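Local coordinates for protein glycosyl hyrolase, family 3 (Deinococcus radiodurans, PDB 3TEV) that is probably a glycoside hydrolase of family 3, cleaving O-glycosidic bonds through a domain of the TIM-barrel class, at residues E58-R61 with R62-A65; D262-M266 with Q267-A271. All coordinates share one frame; numbering follows the deposited sequence.

Contact 1: E58-R61 with R62-A65; sequences EQLR and RLCA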
ATOM      1  N   GLU A  58     -22.401  -2.963  10.982  1.00 65.89           N
ATOM      2  CA  GLU A  58     -22.984  -1.817  11.672  1.00 65.55           C
ATOM      3  C   GLU A  58     -21.908  -1.028  12.413  1.00 63.17           C
ATOM      4  O   GLU A  58     -21.867   0.204  12.329  1.00 63.13           O
ATOM      5  CB  GLU A  58     -24.073  -2.291  12.654  1.00 67.00           C
ATOM      6  CG  GLU A  58     -24.961  -1.188  13.284  1.00 72.08           C
ATOM      7  CD  GLU A  58     -26.243  -1.741  14.010  1.00 78.53           C
ATOM      8  OE1 GLU A  58     -26.735  -1.064  14.955  1.00 81.01           O
ATOM      9  OE2 GLU A  58     -26.769  -2.832  13.640  1.00 80.47           O
ATOM     10  N   GLN A  59     -21.046  -1.740  13.141  1.00 60.50           N
ATOM     11  CA  GLN A  59     -19.975  -1.109  13.914  1.00 57.35           C
ATOM     12  C   GLN A  59     -18.954  -0.475  12.968  1.00 55.20           C
ATOM     13  O   GLN A  59     -18.513   0.647  13.185  1.00 54.62           O
ATOM     14  CB  GLN A  59     -19.321  -2.123  14.873  1.00 57.11           C
ATOM     15  CG  GLN A  59     -17.895  -1.782  15.335  1.00 54.43           C
ATOM     16  CD  GLN A  59     -16.845  -2.146  14.286  1.00 51.55           C
ATOM     17  OE1 GLN A  59     -16.954  -3.179  13.624  1.00 48.83           O
ATOM     18  NE2 GLN A  59     -15.847  -1.280  14.108  1.00 49.36           N
ATOM     19  N   LEU A  60     -18.602  -1.202  11.915  1.00 53.03           N
ATOM     20  CA  LEU A  60     -17.613  -0.731  10.959  1.00 50.91           C
ATOM     21  C   LEU A  60     -18.101   0.513  10.221  1.00 50.18           C
ATOM     22  O   LEU A  60     -17.326   1.453   9.990  1.00 49.08           O
ATOM     23  CB  LEU A  60     -17.233  -1.845   9.992  1.00 50.22           C
ATOM     24  CG  LEU A  60     -16.056  -1.645   9.043  1.00 49.25           C
ATOM     25  CD1 LEU A  60     -14.815  -1.129   9.753  1.00 48.14           C
ATOM     26  CD2 LEU A  60     -15.757  -2.954   8.317  1.00 48.71           C
ATOM     27  N   ARG A  61     -19.387   0.524   9.882  1.00 49.91           N
ATOM     28  CA  ARG A  61     -19.997   1.682   9.240  1.00 50.52           C
ATOM     29  C   ARG A  61     -19.927   2.910  10.145  1.00 49.89           C
ATOM     30  O   ARG A  61     -19.637   4.003   9.675  1.00 49.63           O
ATOM     31  CB  ARG A  61     -21.452   1.403   8.843  1.00 51.04           C
ATOM     32  CG  ARG A  61     -22.113   2.548   8.075  1.00 53.57           C
ATOM     33  CD  ARG A  61     -23.506   2.174   7.545  1.00 61.43           C
ATOM     34  NE  ARG A  61     -23.466   1.191   6.446  1.00 66.16           N
ATOM     35  CZ  ARG A  61     -23.742  -0.115   6.565  1.00 69.71           C
ATOM     36  NH1 ARG A  61     -23.676  -0.909   5.502  1.00 70.99           N
ATOM     37  NH2 ARG A  61     -24.095  -0.638   7.738  1.00 71.40           N
ATOM     38  N   ARG A  62     -20.207   2.709  11.432  1.00 49.42           N
ATOM     39  CA  ARG A  62     -20.087   3.747  12.447  1.00 49.41           C
ATOM     40  C   ARG A  62     -18.626   4.235  12.564  1.00 46.98           C
ATOM     41  O   ARG A  62     -18.366   5.439  12.558  1.00 46.43           O
ATOM     42  CB  ARG A  62     -20.627   3.233  13.790  1.00 51.08           C
ATOM     43  CG  ARG A  62     -20.869   4.303  14.870  1.00 57.46           C
ATOM     44  CD  ARG A  62     -21.315   3.681  16.215  1.00 66.90           C
ATOM     45  NE  ARG A  62     -22.243   2.547  16.043  1.00 73.46           N
ATOM     46  CZ  ARG A  62     -21.957   1.270  16.335  1.00 76.80           C
ATOM     47  NH1 ARG A  62     -22.869   0.313  16.133  1.00 76.99           N
ATOM     48  NH2 ARG A  62     -20.761   0.944  16.834  1.00 78.13           N
ATOM     49  N   LEU A  63     -17.683   3.302  12.604  1.00 44.51           N
ATOM     50  CA  LEU A  63     -16.266   3.655  12.710  1.00 42.10           C
ATOM     51  C   LEU A  63     -15.749   4.486  11.521  1.00 41.13           C
ATOM     52  O   LEU A  63     -15.057   5.479  11.722  1.00 40.47           O
ATOM     53  CB  LEU A  63     -15.408   2.405  12.923  1.00 41.32           C
ATOM     54  CG  LEU A  63     -13.895   2.616  12.919  1.00 40.40           C
ATOM     55  CD1 LEU A  63     -13.434   3.601  14.030  1.00 40.20           C
ATOM     56  CD2 LEU A  63     -13.175   1.310  13.058  1.00 39.11           C
ATOM     57  N   CYS A  64     -16.104   4.098  10.297  1.00 40.29           N
ATOM     58  CA  CYS A  64     -15.635   4.797   9.109  1.00 39.90           C
ATOM     59  C   CYS A  64     -16.316   6.146   8.911  1.00 40.14           C
ATOM     60  O   CYS A  64     -15.699   7.080   8.367  1.00 39.43           O
ATOM     61  CB  CYS A  64     -15.780   3.923   7.871  1.00 39.94           C
ATOM     62  SG  CYS A  64     -14.737   2.456   8.008  1.00 41.90           S
ATOM     63  N   ALA A  65     -17.573   6.252   9.364  1.00 40.18           N
ATOM     64  CA  ALA A  65     -18.286   7.517   9.298  1.00 40.34           C
ATOM     65  C   ALA A  65     -17.622   8.480  10.259  1.00 40.30           C
ATOM     66  O   ALA A  65     -17.350   9.621   9.897  1.00 40.69           O
ATOM     67  CB  ALA A  65     -19.795   7.355   9.615  1.00 40.50           C
TER

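Contact 2: D262-M266 with Q267-A271; sequences DSMGM and QAIDA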
ATOM      1  N   ASP A 262       5.244  -0.718   2.397  1.00 43.87           N
ATOM      2  CA  ASP A 262       4.717  -1.755   3.282  1.00 45.89           C
ATOM      3  C   ASP A 262       4.892  -1.293   4.745  1.00 47.15           C
ATOM      4  O   ASP A 262       5.638  -0.339   5.034  1.00 46.58           O
ATOM      5  CB  ASP A 262       5.445  -3.088   3.025  1.00 46.55           C
ATOM      6  CG  ASP A 262       4.643  -4.328   3.493  1.00 48.89           C
ATOM      7  OD1 ASP A 262       3.698  -4.192   4.295  1.00 51.07           O
ATOM      8  OD2 ASP A 262       4.974  -5.456   3.049  1.00 50.51           O
ATOM      9  N   SER A 263       4.208  -1.966   5.666  1.00 49.15           N
ATOM     10  CA  SER A 263       4.275  -1.633   7.096  1.00 51.64           C
ATOM     11  C   SER A 263       5.723  -1.455   7.620  1.00 52.96           C
ATOM     12  O   SER A 263       6.552  -2.367   7.484  1.00 52.15           O
ATOM     13  CB  SER A 263       3.566  -2.732   7.889  1.00 51.90           C
ATOM     14  OG  SER A 263       3.866  -2.634   9.277  1.00 54.24           O
HETATM   15  N   MSE A 264       6.037  -0.307   8.225  1.00 55.14           N
HETATM   16  CA  MSE A 264       7.421  -0.107   8.709  1.00 57.85           C
HETATM   17  C   MSE A 264       7.737  -0.845  10.026  1.00 60.48           C
HETATM   18  O   MSE A 264       8.877  -0.809  10.498  1.00 60.12           O
HETATM   19  CB  MSE A 264       7.777   1.378   8.827  1.00 57.62           C
HETATM   20  CG  MSE A 264       7.520   2.209   7.572  1.00 57.89           C
HETATM   21 SE   MSE A 264       8.478   1.606   5.967  0.75 59.75          SE
HETATM   22  CE  MSE A 264      10.335   1.954   6.465  1.00 54.99           C
ATOM     23  N   GLY A 265       6.721  -1.502  10.597  1.00 67.38           N
ATOM     24  CA  GLY A 265       6.840  -2.280  11.838  1.00 72.58           C
ATOM     25  C   GLY A 265       7.216  -3.752  11.673  1.00 75.78           C
ATOM     26  O   GLY A 265       7.222  -4.517  12.631  1.00 76.35           O
HETATM   27  N   MSE A 266       7.536  -4.150  10.454  1.00 77.70           N
HETATM   28  CA  MSE A 266       7.948  -5.519  10.203  1.00 80.52           C
HETATM   29  C   MSE A 266       9.390  -5.748  10.634  1.00 80.25           C
HETATM   30  O   MSE A 266      10.254  -4.879  10.456  1.00 79.83           O
HETATM   31  CB  MSE A 266       7.696  -5.894   8.748  1.00 80.99           C
HETATM   32  CG  MSE A 266       6.213  -6.137   8.489  1.00 84.96           C
HETATM   33 SE   MSE A 266       5.772  -6.130   6.604  0.75 89.25          SE
HETATM   34  CE  MSE A 266       6.662  -7.805   6.072  1.00 88.34           C
ATOM     35  N   GLN A 267       9.617  -6.922  11.218  1.00 81.05           N
ATOM     36  CA  GLN A 267      10.818  -7.219  11.991  1.00 81.20           C
ATOM     37  C   GLN A 267      12.144  -6.930  11.283  1.00 79.76           C
ATOM     38  O   GLN A 267      13.029  -6.304  11.862  1.00 80.07           O
ATOM     39  CB  GLN A 267      10.783  -8.666  12.493  1.00 82.17           C
ATOM     40  CG  GLN A 267      11.666  -8.913  13.711  1.00 83.91           C
ATOM     41  CD  GLN A 267      11.522 -10.321  14.299  1.00 87.44           C
ATOM     42  OE1 GLN A 267      11.106 -11.265  13.618  1.00 86.38           O
ATOM     43  NE2 GLN A 267      11.884 -10.462  15.574  1.00 88.24           N
ATOM     44  N   ALA A 268      12.282  -7.385  10.038  1.00 78.32           N
ATOM     45  CA  ALA A 268      13.544  -7.231   9.307  1.00 75.98           C
ATOM     46  C   ALA A 268      13.944  -5.763   9.128  1.00 74.21           C
ATOM     47  O   ALA A 268      15.119  -5.426   9.262  1.00 73.92           O
ATOM     48  CB  ALA A 268      13.493  -7.957   7.964  1.00 76.04           C
ATOM     49  N   ILE A 269      12.973  -4.898   8.834  1.00 71.90           N
ATOM     50  CA  ILE A 269      13.238  -3.461   8.749  1.00 69.48           C
ATOM     51  C   ILE A 269      13.582  -2.914  10.131  1.00 68.68           C
ATOM     52  O   ILE A 269      14.584  -2.205  10.318  1.00 67.95           O
ATOM     53  CB  ILE A 269      12.033  -2.686   8.160  1.00 69.36           C
ATOM     54  CG1 ILE A 269      12.065  -2.741   6.635  1.00 68.67           C
ATOM     55  CG2 ILE A 269      12.018  -1.218   8.645  1.00 69.65           C
ATOM     56  CD1 ILE A 269      12.998  -1.730   5.976  1.00 67.34           C
ATOM     57  N   ASP A 270      12.742  -3.276  11.093  1.00 68.35           N
ATOM     58  CA  ASP A 270      12.847  -2.779  12.449  1.00 68.49           C
ATOM     59  C   ASP A 270      14.216  -3.092  13.059  1.00 68.19           C
ATOM     60  O   ASP A 270      14.740  -2.301  13.848  1.00 68.91           O
ATOM     61  CB  ASP A 270      11.727  -3.394  13.294  1.00 69.65           C
ATOM     62  CG  ASP A 270      11.273  -2.496  14.410  1.00 70.41           C
ATOM     63  OD1 ASP A 270      11.239  -1.249  14.244  1.00 70.42           O
ATOM     64  OD2 ASP A 270      10.927  -3.061  15.458  1.00 71.44           O
ATOM     65  N   ALA A 271      14.789  -4.235  12.674  1.00 66.66           N
ATOM     66  CA  ALA A 271      16.075  -4.666  13.192  1.00 66.14           C
ATOM     67  C   ALA A 271      17.242  -3.971  12.509  1.00 64.88           C
ATOM     68  O   ALA A 271      18.363  -3.996  13.015  1.00 65.94           O
ATOM     69  CB  ALA A 271      16.226  -6.200  13.075  1.00 65.80           C
TER

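Contact 1: E58-R61 with R62-A65
Arg62 bends its side chain back over the preceding turn of its own helix, laying its guanidinium across the backbone of Glu58 and Gln59. CG stands anti to the backbone N (chi1 -166°), and a kink at chi3 of -39° turns the end round, bringing NH2 to 3.7 Å from Gln59 CA. The carbonyl oxygen of Glu58 lies over one face of the group, offset toward its rim. Glu58 crosses the arginine at a slant, its carboxylate plane turned 70° from the guanidinium, and Glu58 OE1 remains 4.3 Å from Arg62 NH1, so the attraction is probably diffuse. Gln59 leads away from this charged edge. Its OE1 accepts the N-H groups of Glu55 and Ser56 just before helix 57-71, while NE2 donates to Asn53 O and Pro29 O. An amide suits this buried place because it donates and accepts at once. Leu63 lies alongside, pointing the same way, with CD2 3.9 Å from Gln59 NE2. Helix 57-71 belongs to the beta-alpha-beta unit between strands 46-49 and 76-79 of the barrel; on its strand-facing side Leu60 CD1 meets Cys64 SG at 4.0 Å, and both side chains reach Leu49. Arg61, bent at chi3, leaves toward helix 107-124, packing on Val124 while NE donates to Ser123 O. Backbone i to i+4 bonds, such as Leu63 N to Gln59 O at 2.8 Å, hold the helix. The chemistry implies an amphipathic helix: apolar groups and an engaged amide are buried, whereas Glu58, Arg62 and the tethered Arg61 line the exposed side.

Contact 2: D262-M266 with Q267-A271
The carbonyl oxygen of Met266 receives the N-H of Asp270 at an O to N distance of 3.0 Å, a nearly straight bond (168° at the hydrogen) lying in the carbonyl plane. It is the first i to i+4 bond of helix 267-272, for Met266 occupies the N-cap position. Two CB atoms also gather round this oxygen, with Asp270 CB at 3.5 Å and Ile269 CB at 3.6 Å from Met266 O. The long apolar chain of Met266, a selenomethionine like Met264, leads away from the helix and offers no side-chain oxygen to cap it. Asp270, in the first turn, brings a negative charge close to the positive end of the helix dipole, probably a favourable placement, and its side chain touches Arg275. The apolar part of the contact rests on Ile269. Its branch CG2, anti to the backbone N, reaches Met264 O at 3.7 Å; the end of Met264, with all three torsions near -60°, curls round until CE stands 4.2 Å from that same CG2. The beta-branched isoleucine presents a methyl close to its backbone, and the long unbranched methionine chain, here as selenomethionine, can curl to meet it. Ahead of the helix, residues 263-266 form a type I turn, with a weak bond from Gly265 N to Ser263 OG, and Asp262 OD1 accepts Ser263 N at 2.7 Å. The whole piece links strand 258-261 to helix 267-272: Ser263 O accepts His226 NE2, Met264 bonds through its backbone to Met291 of strand 290-291 and packs on Ala278 of helix 275-285, at the C-terminal mouth of the barrel strands.

Overall arrangement
Both contacts are local, each within one unbroken piece of the barrel domain, and both are part buried and part exposed, yet they hold different elements. Contact 1 lies within an outer helix between strands 46-49 and 76-79, its centre about 22 Å from the centre of the chain; contact 2, at about 14 Å, joins a loop following strand 258-261 to the start of a short helix. Their centres are about 29 Å apart and they do not touch. Repeated helical bonds and a sharp split between charged and apolar sides mark contact 1. In contact 2 a single bond across the segments opens the helix, and its side-chain meeting is apolar, Met264 on Ile269.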